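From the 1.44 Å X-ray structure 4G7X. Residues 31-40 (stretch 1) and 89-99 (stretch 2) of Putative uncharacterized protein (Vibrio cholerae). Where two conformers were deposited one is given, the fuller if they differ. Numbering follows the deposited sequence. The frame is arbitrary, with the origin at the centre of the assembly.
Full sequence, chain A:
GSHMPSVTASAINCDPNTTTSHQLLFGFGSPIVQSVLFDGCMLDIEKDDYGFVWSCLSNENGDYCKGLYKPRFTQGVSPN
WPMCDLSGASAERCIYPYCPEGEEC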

# COMPACT_ATOMS: atom_id res chain seq x y z
N PRO A 31 -13.71 13.22 -3.10
CA PRO A 31 -14.35 12.72 -1.89
C PRO A 31 -13.69 11.40 -1.52
O PRO A 31 -12.95 10.83 -2.33
CB PRO A 31 -15.79 12.49 -2.34
CG PRO A 31 -15.65 12.14 -3.78
CD PRO A 31 -14.56 13.05 -4.28
N ILE A 32 -13.94 10.91 -0.31
CA ILE A 32 -13.41 9.62 0.09
C ILE A 32 -14.15 8.55 -0.70
O ILE A 32 -15.29 8.20 -0.40
CB ILE A 32 -13.53 9.39 1.61
CG1 ILE A 32 -12.86 10.54 2.37
CG2 ILE A 32 -12.88 8.05 1.98
CD1 ILE A 32 -12.87 10.39 3.88
N VAL A 33 -13.48 8.05 -1.74
CA VAL A 33 -14.10 7.10 -2.66
C VAL A 33 -14.50 5.84 -1.89
O VAL A 33 -13.68 5.22 -1.21
CB VAL A 33 -13.17 6.81 -3.86
CG1 VAL A 33 -13.78 5.77 -4.78
CG2 VAL A 33 -12.90 8.10 -4.64
N GLN A 34 -15.78 5.50 -1.95
CA GLN A 34 -16.37 4.48 -1.07
C GLN A 34 -16.23 3.06 -1.60
O GLN A 34 -15.90 2.14 -0.85
CB GLN A 34 -17.84 4.80 -0.80
CG GLN A 34 -18.04 6.09 -0.01
CD GLN A 34 -17.53 5.99 1.41
OE1 GLN A 34 -18.06 5.23 2.22
NE2 GLN A 34 -16.48 6.75 1.72
N SER A 35 -16.50 2.89 -2.88
CA SER A 35 -16.44 1.59 -3.52
C SER A 35 -15.82 1.74 -4.90
O SER A 35 -16.13 2.68 -5.63
CB SER A 35 -17.84 0.97 -3.64
OG SER A 35 -18.42 0.74 -2.36
N VAL A 36 -14.93 0.80 -5.23
CA VAL A 36 -14.21 0.83 -6.49
C VAL A 36 -14.22 -0.57 -7.10
O VAL A 36 -13.91 -1.55 -6.41
CB VAL A 36 -12.75 1.29 -6.31
CG1 VAL A 36 -11.99 1.22 -7.63
CG2 VAL A 36 -12.68 2.70 -5.75
N LEU A 37 -14.57 -0.65 -8.37
CA LEU A 37 -14.39 -1.88 -9.13
C LEU A 37 -12.96 -1.92 -9.66
O LEU A 37 -12.62 -1.23 -10.63
CB LEU A 37 -15.43 -1.98 -10.25
CG LEU A 37 -15.53 -3.33 -10.97
CD1 LEU A 37 -15.90 -4.45 -10.01
CD2 LEU A 37 -16.55 -3.20 -12.09
N PHE A 38 -12.13 -2.69 -8.98
CA PHE A 38 -10.70 -2.73 -9.25
C PHE A 38 -10.33 -4.11 -9.77
O PHE A 38 -10.44 -5.10 -9.04
CB PHE A 38 -9.90 -2.41 -7.98
CG PHE A 38 -8.41 -2.55 -8.15
CD1 PHE A 38 -7.75 -3.72 -7.77
CD2 PHE A 38 -7.66 -1.51 -8.71
CE1 PHE A 38 -6.38 -3.85 -7.94
CE2 PHE A 38 -6.29 -1.64 -8.87
CZ PHE A 38 -5.65 -2.81 -8.49
N ASP A 39 -9.87 -4.15 -11.02
CA ASP A 39 -9.46 -5.39 -11.66
C ASP A 39 -10.56 -6.47 -11.53
O ASP A 39 -10.28 -7.65 -11.30
CB ASP A 39 -8.12 -5.86 -11.06
CG ASP A 39 -7.31 -6.71 -12.02
OD1 ASP A 39 -7.47 -6.59 -13.25
OD2 ASP A 39 -6.49 -7.51 -11.52
N GLY A 40 -11.81 -6.04 -11.68
CA GLY A 40 -12.97 -6.93 -11.63
C GLY A 40 -13.51 -7.22 -10.24
O GLY A 40 -14.55 -7.85 -10.12
N ALA A 89 -11.25 15.55 -9.17
CA ALA A 89 -12.10 14.93 -8.16
C ALA A 89 -12.86 13.73 -8.72
O ALA A 89 -13.60 13.85 -9.70
CB ALA A 89 -13.07 15.95 -7.59
N SER A 90 -12.67 12.58 -8.09
CA SER A 90 -13.29 11.34 -8.53
C SER A 90 -14.73 11.20 -8.03
O SER A 90 -15.09 11.78 -7.00
CB SER A 90 -12.47 10.15 -8.02
OG SER A 90 -12.89 8.93 -8.59
N ALA A 91 -15.54 10.43 -8.75
CA ALA A 91 -16.83 9.99 -8.21
C ALA A 91 -16.56 9.04 -7.04
O ALA A 91 -15.51 8.40 -6.99
CB ALA A 91 -17.62 9.29 -9.30
N GLU A 92 -17.50 8.95 -6.10
CA GLU A 92 -17.27 8.11 -4.92
C GLU A 92 -17.59 6.63 -5.15
O GLU A 92 -17.36 5.81 -4.26
CB GLU A 92 -17.99 8.65 -3.69
CG GLU A 92 -19.51 8.59 -3.77
CD GLU A 92 -20.08 9.66 -4.67
OE1 GLU A 92 -19.39 10.67 -4.92
OE2 GLU A 92 -21.23 9.49 -5.12
N ARG A 93 -18.13 6.31 -6.32
CA ARG A 93 -18.25 4.92 -6.78
C ARG A 93 -17.80 4.90 -8.22
O ARG A 93 -18.37 5.59 -9.06
CB ARG A 93 -19.68 4.39 -6.65
CG ARG A 93 -20.06 4.13 -5.21
CD ARG A 93 -21.41 3.46 -5.07
NE ARG A 93 -21.56 3.08 -3.67
CZ ARG A 93 -21.90 3.93 -2.71
NH1 ARG A 93 -22.16 5.19 -3.00
NH2 ARG A 93 -21.98 3.51 -1.45
N CYS A 94 -16.76 4.13 -8.52
CA CYS A 94 -16.16 4.22 -9.84
C CYS A 94 -15.39 2.96 -10.23
O CYS A 94 -15.09 2.12 -9.38
CB CYS A 94 -15.25 5.45 -9.91
SG CYS A 94 -13.94 5.54 -8.66
N ILE A 95 -15.11 2.83 -11.52
CA ILE A 95 -14.32 1.71 -12.04
C ILE A 95 -12.87 2.17 -12.16
O ILE A 95 -12.59 3.20 -12.77
CB ILE A 95 -14.87 1.25 -13.41
CG1 ILE A 95 -16.34 0.83 -13.28
CG2 ILE A 95 -14.02 0.12 -13.98
CD1 ILE A 95 -17.03 0.54 -14.59
N TYR A 96 -11.95 1.42 -11.56
CA TYR A 96 -10.54 1.83 -11.58
C TYR A 96 -9.87 1.53 -12.92
O TYR A 96 -10.09 0.47 -13.50
CB TYR A 96 -9.75 1.21 -10.42
CG TYR A 96 -8.62 2.11 -9.95
CD1 TYR A 96 -8.89 3.22 -9.16
CD2 TYR A 96 -7.31 1.86 -10.33
CE1 TYR A 96 -7.87 4.06 -8.74
CE2 TYR A 96 -6.28 2.69 -9.92
CZ TYR A 96 -6.57 3.80 -9.13
OH TYR A 96 -5.54 4.62 -8.72
N PRO A 97 -9.06 2.48 -13.43
CA PRO A 97 -8.31 2.25 -14.67
C PRO A 97 -6.98 1.52 -14.44
O PRO A 97 -5.90 2.08 -14.69
CB PRO A 97 -8.08 3.66 -15.22
CG PRO A 97 -8.11 4.55 -14.02
CD PRO A 97 -8.97 3.89 -12.98
N TYR A 98 -7.06 0.27 -13.97
CA TYR A 98 -5.87 -0.53 -13.65
C TYR A 98 -5.22 -1.21 -14.86
O TYR A 98 -5.91 -1.65 -15.79
CB TYR A 98 -6.23 -1.58 -12.58
CG TYR A 98 -5.17 -2.65 -12.37
CD1 TYR A 98 -4.02 -2.38 -11.61
CD2 TYR A 98 -5.31 -3.92 -12.92
CE1 TYR A 98 -3.05 -3.36 -11.42
CE2 TYR A 98 -4.35 -4.90 -12.74
CZ TYR A 98 -3.22 -4.61 -11.98
OH TYR A 98 -2.27 -5.59 -11.80
N CYS A 99 -3.88 -1.27 -14.84
CA CYS A 99 -3.09 -1.97 -15.86
C CYS A 99 -1.82 -2.54 -15.22
O CYS A 99 -1.13 -1.83 -14.49
CB CYS A 99 -2.72 -1.03 -17.00
SG CYS A 99 -1.67 -1.77 -18.28
O HOH W 1 -9.56 -2.11 -12.77

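Stretch 2 meets stretch 1 as a parallel strand neighbour, the two axes only 9° apart. At Ser 90 the carbonyl O lies 3.0 Å from CD of Pro 31, and its CB packs 4.0 Å from CG2 of Val 33. The carbonyl O of Glu 92 then accepts from two successive amides: N of Gln 34 at 2.8 Å and, weakly, N of Ser 35 at 3.3 Å.

Arg 93 is exposed, which suits its charge, and the CB of Gln 34 lies over one face of its guanidinium. Cys 94 turns both its N and its O toward stretch 1, bracketing Val 36: its N donates to Ser 35 O (3.3 Å), and its O accepts from Leu 37 N (3.0 Å). Its side chain turns to the sheet face of Val 36, where the buried sulfur SG lies 3.9 Å from CG1 of Val 33. Ile 95 takes the other face, its CG1 4.2 Å from CD2 of Leu 37, one branched aliphatic against another.

Tyr 96 N continues the ladder to Leu 37 O (2.9 Å). Beyond, a water bridges Tyr 96 O and Asp 39 N, at 2.7 Å from each. The Phe 38 ring meets Tyr 96 and Tyr 98 obliquely; its CZ comes 3.5 Å from CD1 of Tyr 98, whose broad ring supplies apolar surface.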